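Long-range contact in chemotaxis protein CheX (Vibrio vulnificus, PDB 6VPW), which probably dephosphorylates the phosphorylated response regulator CheY in bacterial chemotaxis, as characterised CheX and CheC proteins do: residues S58-F63 against I128-E133. Numbering follows the deposited sequence.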
ATOM      1  N   SER A  58      -5.086  -5.796   5.236  1.00 26.72           N
ATOM      2  CA  SER A  58      -3.807  -5.201   4.777  1.00 28.75           C
ATOM      3  C   SER A  58      -2.877  -5.002   5.970  1.00 28.17           C
ATOM      4  O   SER A  58      -3.364  -4.916   7.104  1.00 29.14           O
ATOM      5  CB  SER A  58      -4.042  -3.892   4.058  1.00 31.75           C
ATOM      6  OG  SER A  58      -4.842  -3.005   4.855  1.00 38.73           O
ATOM      7  N   MET A  59      -1.583  -4.992   5.686  1.00 28.98           N
ATOM      8  CA  MET A  59      -0.554  -4.729   6.712  1.00 28.46           C
ATOM      9  C   MET A  59       0.452  -3.725   6.128  1.00 28.97           C
ATOM     10  O   MET A  59       0.727  -3.777   4.898  1.00 24.99           O
ATOM     11  CB  MET A  59       0.127  -6.042   7.110  1.00 30.43           C
ATOM     12  CG  MET A  59       1.120  -5.893   8.239  1.00 39.88           C
ATOM     13  SD  MET A  59       2.780  -5.598   7.616  1.00 45.49           S
ATOM     14  CE  MET A  59       3.312  -7.285   7.328  1.00 43.08           C
ATOM     15  N   SER A  60       0.926  -2.803   6.966  1.00 26.84           N
ATOM     16  CA  SER A  60       1.999  -1.869   6.564  1.00 24.96           C
ATOM     17  C   SER A  60       3.072  -1.867   7.660  1.00 23.72           C
ATOM     18  O   SER A  60       2.727  -2.083   8.838  1.00 23.07           O
ATOM     19  CB  SER A  60       1.486  -0.475   6.291  1.00 26.49           C
ATOM     20  OG  SER A  60       0.806   0.057   7.419  1.00 26.55           O
ATOM     21  N   ILE A  61       4.327  -1.776   7.235  1.00 24.14           N
ATOM     22  CA  ILE A  61       5.481  -1.595   8.148  1.00 25.88           C
ATOM     23  C   ILE A  61       6.102  -0.275   7.739  1.00 25.16           C
ATOM     24  O   ILE A  61       6.494  -0.156   6.560  1.00 24.79           O
ATOM     25  CB  ILE A  61       6.529  -2.716   8.055  1.00 28.79           C
ATOM     26  CG1 ILE A  61       5.908  -4.107   8.181  1.00 31.61           C
ATOM     27  CG2 ILE A  61       7.598  -2.471   9.104  1.00 29.78           C
ATOM     28  CD1 ILE A  61       6.892  -5.220   7.919  1.00 38.08           C
ATOM     29  N   THR A  62       6.192   0.656   8.681  1.00 24.83           N
ATOM     30  CA  THR A  62       6.758   1.988   8.378  1.00 25.31           C
ATOM     31  C   THR A  62       8.028   2.158   9.201  1.00 25.79           C
ATOM     32  O   THR A  62       7.982   1.841  10.416  1.00 24.56           O
ATOM     33  CB  THR A  62       5.724   3.075   8.684  1.00 28.57           C
ATOM     34  OG1 THR A  62       4.599   2.848   7.824  1.00 29.35           O
ATOM     35  CG2 THR A  62       6.298   4.458   8.487  1.00 30.10           C
ATOM     36  N   PHE A  63       9.083   2.666   8.562  1.00 25.44           N
ATOM     37  CA  PHE A  63      10.385   2.885   9.232  1.00 25.77           C
ATOM     38  C   PHE A  63      10.852   4.333   9.117  1.00 26.89           C
ATOM     39  O   PHE A  63      10.687   4.959   8.039  1.00 26.90           O
ATOM     40  CB  PHE A  63      11.487   2.060   8.557  1.00 27.91           C
ATOM     41  CG  PHE A  63      11.286   0.570   8.589  1.00 28.67           C
ATOM     42  CD1 PHE A  63      11.747  -0.185   9.651  1.00 30.46           C
ATOM     43  CD2 PHE A  63      10.607  -0.072   7.569  1.00 32.21           C
ATOM     44  CE1 PHE A  63      11.560  -1.558   9.677  1.00 32.29           C
ATOM     45  CE2 PHE A  63      10.429  -1.444   7.591  1.00 32.65           C
ATOM     46  CZ  PHE A  63      10.926  -2.185   8.634  1.00 32.03           C
ATOM     47  N   ILE A 128       0.229   6.880   6.785  1.00 34.16           N
ATOM     48  CA  ILE A 128      -0.511   5.713   6.233  1.00 36.80           C
ATOM     49  C   ILE A 128      -1.870   5.612   6.924  1.00 40.14           C
ATOM     50  O   ILE A 128      -1.943   5.841   8.147  1.00 40.70           O
ATOM     51  CB  ILE A 128       0.323   4.431   6.404  1.00 42.61           C
ATOM     52  CG1 ILE A 128       1.610   4.528   5.580  1.00 46.03           C
ATOM     53  CG2 ILE A 128      -0.486   3.185   6.057  1.00 42.30           C
ATOM     54  CD1 ILE A 128       2.391   3.248   5.495  1.00 49.72           C
ATOM     55  N   ARG A 129      -2.909   5.310   6.154  1.00 38.53           N
ATOM     56  CA  ARG A 129      -4.263   5.145   6.727  1.00 39.95           C
ATOM     57  C   ARG A 129      -4.909   3.935   6.064  1.00 37.90           C
ATOM     58  O   ARG A 129      -5.191   3.997   4.846  1.00 35.19           O
ATOM     59  CB  ARG A 129      -5.107   6.410   6.562  1.00 46.42           C
ATOM     60  CG  ARG A 129      -4.503   7.627   7.248  1.00 53.69           C
ATOM     61  CD  ARG A 129      -5.486   8.762   7.421  1.00 61.50           C
ATOM     62  NE  ARG A 129      -4.821   9.984   7.859  1.00 68.95           N
ATOM     63  CZ  ARG A 129      -5.433  11.026   8.417  1.00 75.71           C
ATOM     64  NH1 ARG A 129      -6.734  10.999   8.643  1.00 76.98           N
ATOM     65  NH2 ARG A 129      -4.734  12.090   8.773  1.00 79.36           N
ATOM     66  N   HIS A 130      -5.048   2.855   6.831  1.00 33.63           N
ATOM     67  CA  HIS A 130      -5.755   1.660   6.327  1.00 33.43           C
ATOM     68  C   HIS A 130      -7.244   1.980   6.270  1.00 35.75           C
ATOM     69  O   HIS A 130      -7.729   2.719   7.141  1.00 34.98           O
ATOM     70  CB  HIS A 130      -5.443   0.460   7.213  1.00 31.57           C
ATOM     71  CG  HIS A 130      -4.032   0.009   7.079  1.00 32.43           C
ATOM     72  ND1 HIS A 130      -3.702  -1.156   6.433  1.00 31.12           N
ATOM     73  CD2 HIS A 130      -2.867   0.579   7.464  1.00 32.91           C
ATOM     74  CE1 HIS A 130      -2.393  -1.305   6.446  1.00 33.82           C
ATOM     75  NE2 HIS A 130      -1.857  -0.245   7.062  1.00 31.61           N
ATOM     76  N   LYS A 131      -7.927   1.464   5.257  1.00 38.22           N
ATOM     77  CA  LYS A 131      -9.391   1.655   5.155  1.00 40.48           C
ATOM     78  C   LYS A 131     -10.007   0.260   5.112  1.00 41.60           C
ATOM     79  O   LYS A 131     -10.020  -0.330   4.030  1.00 48.69           O
ATOM     80  CB  LYS A 131      -9.733   2.493   3.915  1.00 43.82           C
ATOM     81  CG  LYS A 131      -8.931   3.780   3.748  1.00 47.89           C
ATOM     82  CD  LYS A 131      -9.208   4.852   4.800  1.00 52.20           C
ATOM     83  CE  LYS A 131      -8.238   6.020   4.721  1.00 53.14           C
ATOM     84  NZ  LYS A 131      -8.613   7.134   5.631  1.00 54.13           N
ATOM     85  N   CYS A 132     -10.390  -0.303   6.255  1.00 44.65           N
ATOM     86  CA  CYS A 132     -11.094  -1.617   6.199  1.00 46.51           C
ATOM     87  C   CYS A 132     -12.186  -1.576   7.272  1.00 45.80           C
ATOM     88  O   CYS A 132     -12.212  -0.585   8.014  1.00 44.99           O
ATOM     89  CB  CYS A 132     -10.109  -2.792   6.213  1.00 47.64           C
ATOM     90  SG  CYS A 132      -9.899  -3.725   7.754  1.00 50.18           S
ATOM     91  N   GLU A 133     -13.096  -2.552   7.301  1.00 51.78           N
ATOM     92  CA  GLU A 133     -14.253  -2.511   8.248  1.00 54.30           C
ATOM     93  C   GLU A 133     -13.854  -2.967   9.656  1.00 54.89           C
ATOM     94  O   GLU A 133     -14.585  -2.633  10.611  1.00 60.92           O
ATOM     95  CB  GLU A 133     -15.397  -3.376   7.719  1.00 57.65           C
ATOM     96  CG  GLU A 133     -15.955  -2.870   6.406  1.00 60.84           C
ATOM     97  CD  GLU A 133     -16.504  -1.453   6.470  1.00 64.81           C
ATOM     98  OE1 GLU A 133     -17.366  -1.191   7.332  1.00 65.98           O
ATOM     99  OE2 GLU A 133     -16.040  -0.609   5.683  1.00 67.09           O
TER
HETATM  100  O   HOH W   1      -7.075  -1.585   4.529  1.00 44.71           O
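The imidazole of His130 stands edge-on over strand 56-63, its rim set between Ser58 and Ser60, and both ring nitrogens are hydrogen-bonded to these serines. ND1 of His130 meets OG of Ser58 at 2.7 Å, and NE2 of His130 meets OG of Ser60, also at 2.7 Å. Each hydroxyl sits in the ring plane, and this double grip fixes the ring's rotation about chi2 (-108°). Between the two nitrogens CE1 of His130 points at the backbone, 3.7 Å from the carbonyl carbon C of Met59. In both serines OG stands between the backbone N and the carbonyl carbon (chi1 52° in Ser58), a rotamer that lifts the hydroxyl to the ring edge.

Two residues before His130, Ile128 continues the contact toward Thr62. Its CG2 rests against OG of Ser60 at 3.6 Å, while CD1 reaches 3.2 Å from OG1 of Thr62, a tight approach to a hydroxyl whose hydrogen bond goes to Ser45. The two strands run nearly antiparallel, at 164°, but their axes come no closer than 8.7 Å and they meet through side chains. Strand 56-63 is a central member of the six-stranded antiparallel sheet, whose other face carries helix 85-107, packed there by Met59 and Ile61. Strand 126-130 runs over the face bearing Ser58, Ser60 and Thr62, and pairs with strand 41-42 and also, antiparallel, with a strand of the second subunit, so that this smaller sheet runs on across the interface.

Ser58 OG has further partners: Thr117 OG1 of the second subunit and a water at 2.7 Å, which donates a weak hydrogen bond to the carbonyl O of Lys131. Beyond that residue, Cys132 is tied to Cys153 by a disulfide, anchoring the chain after His130 to strand 148-154.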